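Local structure of periplasmic branched-chain amino acid-binding protein (Burkholderia mallei, 3I09) at residues N203-K216 with L230-T243. The protein probably binds a branched-chain amino acid or a similar small carboxylate in the periplasm and delivers it to an ABC transporter. Numbering follows the deposited sequence.
Sequences NAGGDTVNAIKAAK and LMFINDVHALGLET. With EDO (1,2-ethanediol), chain G.
V209 and L239 form the middle of this contact, where helix 205-216 packs on helix 233-239 at a crossing angle of -33°. The two side chains run past each other in opposite directions. V209 CG1 meets L239 CD2 at 3.9 Å. CG1 lies anti to the backbone N (chi1 165°), which turns V209 CG2 onto D235 CA. L239 forks: CD2 lies against K213 CG at 3.6 Å and CD1 against I212 CD1. Selenomethionine M231 crosses I212 at about a right angle. M231 has two conformers, and in the one described the close approach of its CE to I212 CD1 is doubtful. At the far end, I212 CG2 packs on T243 CG2. There K216 NZ makes a weak hydrogen bond to T243 OG1 at 3.5 Å.

The other end mixes polar and apolar contacts. A water accepts from G205 N and donates to L230 O and to D235 OD2 (2.6 Å). D235 OD2 also takes a nearly straight bond from F232 N, on the anti side and tilted out of the carboxylate plane, and so ties down the start of its own helix. OD1 faces an ethanediol, probably from the crystallisation liquor. T208 OG1 donates to N203 OD1 at 2.8 Å, from above the carbonyl plane.

Nearby, A204 CB touches L230 CD2; both side chains also lie on F152, and A204 lines the acetoacetic acid pocket of this type I periplasmic binding protein. The result is an apolar helix interface with a water-bridged carboxylate near the pocket end, where negative charge on D235 would probably be eased by the N-H and water donors.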
loop_
_atom_site.group_PDB
_atom_site.type_symbol
_atom_site.label_atom_id
_atom_site.label_comp_id
_atom_site.label_asym_id
_atom_site.label_seq_id
_atom_site.Cartn_x
_atom_site.Cartn_y
_atom_site.Cartn_z
ATOM N N ASN A 203 0.746 12.057 0.829
ATOM C CA ASN A 203 0.116 11.860 -0.474
ATOM C C ASN A 203 0.891 10.731 -1.144
ATOM O O ASN A 203 1.755 10.159 -0.495
ATOM C CB ASN A 203 0.085 13.156 -1.294
ATOM C CG ASN A 203 1.474 13.770 -1.566
ATOM O OD1 ASN A 203 2.502 13.104 -1.549
ATOM N ND2 ASN A 203 1.466 15.045 -1.955
ATOM N N ALA A 204 0.569 10.390 -2.378
ATOM C CA ALA A 204 1.137 9.168 -2.991
ATOM C C ALA A 204 1.193 9.286 -4.502
ATOM O O ALA A 204 0.558 10.159 -5.115
ATOM C CB ALA A 204 0.299 7.968 -2.615
ATOM N N GLY A 205 1.936 8.377 -5.113
ATOM C CA GLY A 205 1.932 8.243 -6.548
ATOM C C GLY A 205 2.262 9.513 -7.306
ATOM O O GLY A 205 3.210 10.229 -6.976
ATOM N N GLY A 206 1.458 9.814 -8.333
ATOM C CA GLY A 206 1.695 11.005 -9.151
ATOM C C GLY A 206 1.712 12.302 -8.350
ATOM O O GLY A 206 2.420 13.248 -8.732
ATOM N N ASP A 207 0.970 12.344 -7.230
ATOM C CA ASP A 207 0.974 13.542 -6.351
ATOM C C ASP A 207 2.336 13.713 -5.683
ATOM O O ASP A 207 2.872 14.814 -5.617
ATOM C CB ASP A 207 -0.149 13.485 -5.269
ATOM C CG ASP A 207 -1.527 13.934 -5.792
ATOM O OD1 ASP A 207 -1.574 14.766 -6.749
ATOM O OD2 ASP A 207 -2.564 13.438 -5.244
ATOM N N THR A 208 2.899 12.620 -5.174
ATOM C CA THR A 208 4.199 12.654 -4.560
ATOM C C THR A 208 5.255 13.086 -5.603
ATOM O O THR A 208 6.128 13.915 -5.318
ATOM C CB THR A 208 4.562 11.286 -3.966
ATOM O OG1 THR A 208 3.556 10.908 -3.018
ATOM C CG2 THR A 208 5.923 11.319 -3.262
ATOM N N VAL A 209 5.158 12.526 -6.789
ATOM C CA VAL A 209 6.106 12.840 -7.847
ATOM C C VAL A 209 6.032 14.300 -8.210
ATOM O O VAL A 209 7.064 15.010 -8.229
ATOM C CB VAL A 209 5.893 11.924 -9.070
ATOM C CG1 VAL A 209 6.622 12.469 -10.330
ATOM C CG2 VAL A 209 6.360 10.489 -8.716
ATOM N N ASN A 210 4.817 14.768 -8.472
ATOM C CA ASN A 210 4.618 16.163 -8.886
ATOM C C ASN A 210 4.977 17.153 -7.788
ATOM O O ASN A 210 5.544 18.211 -8.091
ATOM C CB ASN A 210 3.203 16.390 -9.409
ATOM C CG ASN A 210 2.987 15.742 -10.771
ATOM O OD1 ASN A 210 3.947 15.612 -11.575
ATOM N ND2 ASN A 210 1.749 15.363 -11.060
ATOM N N ALA A 211 4.708 16.807 -6.523
ATOM C CA ALA A 211 5.037 17.688 -5.400
ATOM C C ALA A 211 6.539 17.802 -5.212
ATOM O O ALA A 211 7.038 18.868 -4.889
ATOM C CB ALA A 211 4.382 17.191 -4.089
ATOM N N ILE A 212 7.256 16.699 -5.377
ATOM C CA ILE A 212 8.703 16.704 -5.211
ATOM C C ILE A 212 9.337 17.517 -6.339
ATOM O O ILE A 212 10.262 18.322 -6.091
ATOM C CB ILE A 212 9.278 15.288 -5.134
ATOM C CG1 ILE A 212 8.845 14.654 -3.812
ATOM C CG2 ILE A 212 10.839 15.303 -5.204
ATOM C CD1 ILE A 212 9.193 13.213 -3.696
ATOM N N LYS A 213 8.837 17.326 -7.559
ATOM C CA LYS A 213 9.326 18.086 -8.708
ATOM C C LYS A 213 9.165 19.572 -8.471
ATOM O O LYS A 213 10.127 20.344 -8.634
ATOM C CB LYS A 213 8.571 17.723 -9.974
ATOM C CG LYS A 213 9.065 16.466 -10.627
ATOM C CD LYS A 213 8.207 16.128 -11.848
ATOM C CE LYS A 213 8.612 14.793 -12.473
ATOM N NZ LYS A 213 7.903 14.521 -13.786
ATOM N N ALA A 214 7.941 19.948 -8.097
ATOM C CA ALA A 214 7.597 21.341 -7.752
ATOM C C ALA A 214 8.418 21.891 -6.598
ATOM O O ALA A 214 8.869 23.021 -6.669
ATOM C CB ALA A 214 6.106 21.468 -7.453
ATOM N N ALA A 215 8.611 21.121 -5.529
ATOM C CA ALA A 215 9.429 21.582 -4.402
ATOM C C ALA A 215 10.894 21.872 -4.804
ATOM O O ALA A 215 11.467 22.870 -4.384
ATOM C CB ALA A 215 9.391 20.585 -3.269
ATOM N N LYS A 216 11.483 20.982 -5.600
ATOM C CA LYS A 216 12.846 21.149 -6.050
ATOM C C LYS A 216 12.872 22.361 -6.973
ATOM O O LYS A 216 13.679 23.265 -6.744
ATOM C CB LYS A 216 13.400 19.871 -6.716
ATOM C CG LYS A 216 14.908 19.950 -7.078
ATOM C CD LYS A 216 15.529 18.545 -7.144
ATOM C CE LYS A 216 17.014 18.544 -7.539
ATOM N NZ LYS A 216 17.148 18.473 -9.033
ATOM N N LEU A 230 4.988 8.140 1.574
ATOM C CA LEU A 230 4.703 6.937 0.771
ATOM C C LEU A 230 5.309 7.102 -0.625
ATOM O O LEU A 230 4.947 8.014 -1.376
ATOM C CB LEU A 230 3.219 6.624 0.671
ATOM C CG LEU A 230 2.886 5.326 -0.048
ATOM C CD1 LEU A 230 3.651 4.080 0.546
ATOM C CD2 LEU A 230 1.325 5.117 -0.087
HETATM N N MSE A 231 6.292 6.265 -0.937
HETATM C CA MSE A 231 7.023 6.348 -2.214
HETATM C C MSE A 231 7.279 4.903 -2.665
HETATM O O MSE A 231 7.774 4.108 -1.890
HETATM C CB MSE A 231 8.350 7.103 -1.987
HETATM C CG MSE A 231 9.380 7.079 -3.119
HETATM SE SE MSE A 231 10.674 8.537 -2.928
HETATM C CE MSE A 231 9.401 9.991 -2.977
ATOM N N PHE A 232 6.891 4.569 -3.881
ATOM C CA PHE A 232 7.107 3.260 -4.440
ATOM C C PHE A 232 8.252 3.342 -5.456
ATOM O O PHE A 232 8.669 4.425 -5.859
ATOM C CB PHE A 232 5.813 2.767 -5.128
ATOM C CG PHE A 232 4.692 2.540 -4.177
ATOM C CD1 PHE A 232 4.615 1.367 -3.447
ATOM C CD2 PHE A 232 3.752 3.544 -3.951
ATOM C CE1 PHE A 232 3.558 1.160 -2.534
ATOM C CE2 PHE A 232 2.702 3.333 -3.042
ATOM C CZ PHE A 232 2.627 2.165 -2.333
ATOM N N ILE A 233 8.711 2.197 -5.926
ATOM C CA ILE A 233 9.863 2.170 -6.827
ATOM C C ILE A 233 9.589 2.958 -8.115
ATOM O O ILE A 233 10.485 3.602 -8.633
ATOM C CB ILE A 233 10.326 0.705 -7.113
ATOM C CG1 ILE A 233 11.760 0.702 -7.619
ATOM C CG2 ILE A 233 9.376 -0.038 -8.117
ATOM C CD1 ILE A 233 12.282 -0.686 -7.934
ATOM N N ASN A 234 8.343 2.984 -8.575
ATOM C CA ASN A 234 7.992 3.687 -9.819
ATOM C C ASN A 234 8.085 5.205 -9.660
ATOM O O ASN A 234 8.348 5.947 -10.628
ATOM C CB ASN A 234 6.573 3.324 -10.273
ATOM C CG ASN A 234 6.328 1.843 -10.259
ATOM O OD1 ASN A 234 6.131 1.249 -9.167
ATOM N ND2 ASN A 234 6.420 1.210 -11.439
ATOM N N ASP A 235 7.851 5.664 -8.431
ATOM C CA ASP A 235 7.948 7.080 -8.120
ATOM C C ASP A 235 9.422 7.518 -8.183
ATOM O O ASP A 235 9.769 8.559 -8.745
ATOM C CB ASP A 235 7.338 7.357 -6.737
ATOM C CG ASP A 235 5.874 6.890 -6.593
ATOM O OD1 ASP A 235 5.069 7.081 -7.532
ATOM O OD2 ASP A 235 5.503 6.367 -5.492
ATOM N N VAL A 236 10.317 6.701 -7.626
ATOM C CA VAL A 236 11.752 6.972 -7.779
ATOM C C VAL A 236 12.183 6.953 -9.257
ATOM O O VAL A 236 12.959 7.801 -9.711
ATOM C CB VAL A 236 12.618 6.003 -6.941
ATOM C CG1 VAL A 236 14.110 6.330 -7.093
ATOM C CG2 VAL A 236 12.218 6.067 -5.421
ATOM N N HIS A 237 11.678 5.993 -10.024
ATOM C CA HIS A 237 12.041 5.860 -11.411
ATOM C C HIS A 237 11.601 7.127 -12.179
ATOM O O HIS A 237 12.348 7.625 -13.025
ATOM C CB HIS A 237 11.322 4.654 -12.003
ATOM C CG HIS A 237 11.711 4.337 -13.407
ATOM N ND1 HIS A 237 11.032 4.821 -14.495
ATOM C CD2 HIS A 237 12.723 3.578 -13.901
ATOM C CE1 HIS A 237 11.604 4.380 -15.605
ATOM N NE2 HIS A 237 12.615 3.598 -15.271
ATOM N N ALA A 238 10.390 7.599 -11.897
ATOM C CA ALA A 238 9.853 8.825 -12.516
ATOM C C ALA A 238 10.714 10.049 -12.202
ATOM O O ALA A 238 10.943 10.919 -13.074
ATOM C CB ALA A 238 8.379 9.071 -12.058
ATOM N N LEU A 239 11.153 10.166 -10.955
ATOM C CA LEU A 239 11.876 11.355 -10.515
ATOM C C LEU A 239 13.353 11.284 -10.845
ATOM O O LEU A 239 13.988 12.326 -11.125
ATOM C CB LEU A 239 11.697 11.562 -9.004
ATOM C CG LEU A 239 10.317 12.021 -8.583
ATOM C CD1 LEU A 239 10.079 11.746 -7.085
ATOM C CD2 LEU A 239 10.146 13.514 -8.942
ATOM N N GLY A 240 13.917 10.082 -10.775
ATOM C CA GLY A 240 15.349 9.917 -10.921
ATOM C C GLY A 240 16.088 10.054 -9.583
ATOM O O GLY A 240 15.624 10.725 -8.636
ATOM N N LEU A 241 17.238 9.389 -9.506
ATOM C CA LEU A 241 18.073 9.393 -8.295
ATOM C C LEU A 241 18.690 10.734 -7.981
ATOM O O LEU A 241 18.870 11.072 -6.817
ATOM C CB LEU A 241 19.179 8.330 -8.392
ATOM C CG LEU A 241 18.689 6.891 -8.371
ATOM C CD1 LEU A 241 19.903 5.945 -8.516
ATOM C CD2 LEU A 241 17.850 6.586 -7.102
ATOM N N GLU A 242 19.017 11.527 -8.994
ATOM C CA GLU A 242 19.646 12.802 -8.695
ATOM C C GLU A 242 18.708 13.642 -7.772
ATOM O O GLU A 242 19.161 14.249 -6.816
ATOM C CB GLU A 242 19.966 13.565 -9.976
ATOM C CG GLU A 242 20.572 14.944 -9.716
ATOM C CD GLU A 242 21.936 14.866 -9.092
ATOM O OE1 GLU A 242 22.647 13.857 -9.344
ATOM O OE2 GLU A 242 22.304 15.822 -8.357
ATOM N N THR A 243 17.413 13.591 -8.038
ATOM C CA THR A 243 16.414 14.343 -7.261
ATOM C C THR A 243 16.048 13.645 -5.952
ATOM O O THR A 243 15.807 14.323 -4.942
ATOM C CB THR A 243 15.151 14.549 -8.089
ATOM O OG1 THR A 243 15.449 15.435 -9.181
ATOM C CG2 THR A 243 13.962 15.124 -7.221
HETATM C C1 EDO G . 4.887 6.998 -10.525
HETATM O O1 EDO G . 3.954 6.433 -9.608
HETATM C C2 EDO G . 4.107 7.713 -11.613
HETATM O O2 EDO G . 4.229 9.146 -11.541
HETATM O O HOH W 1 3.659 6.885 -3.739
#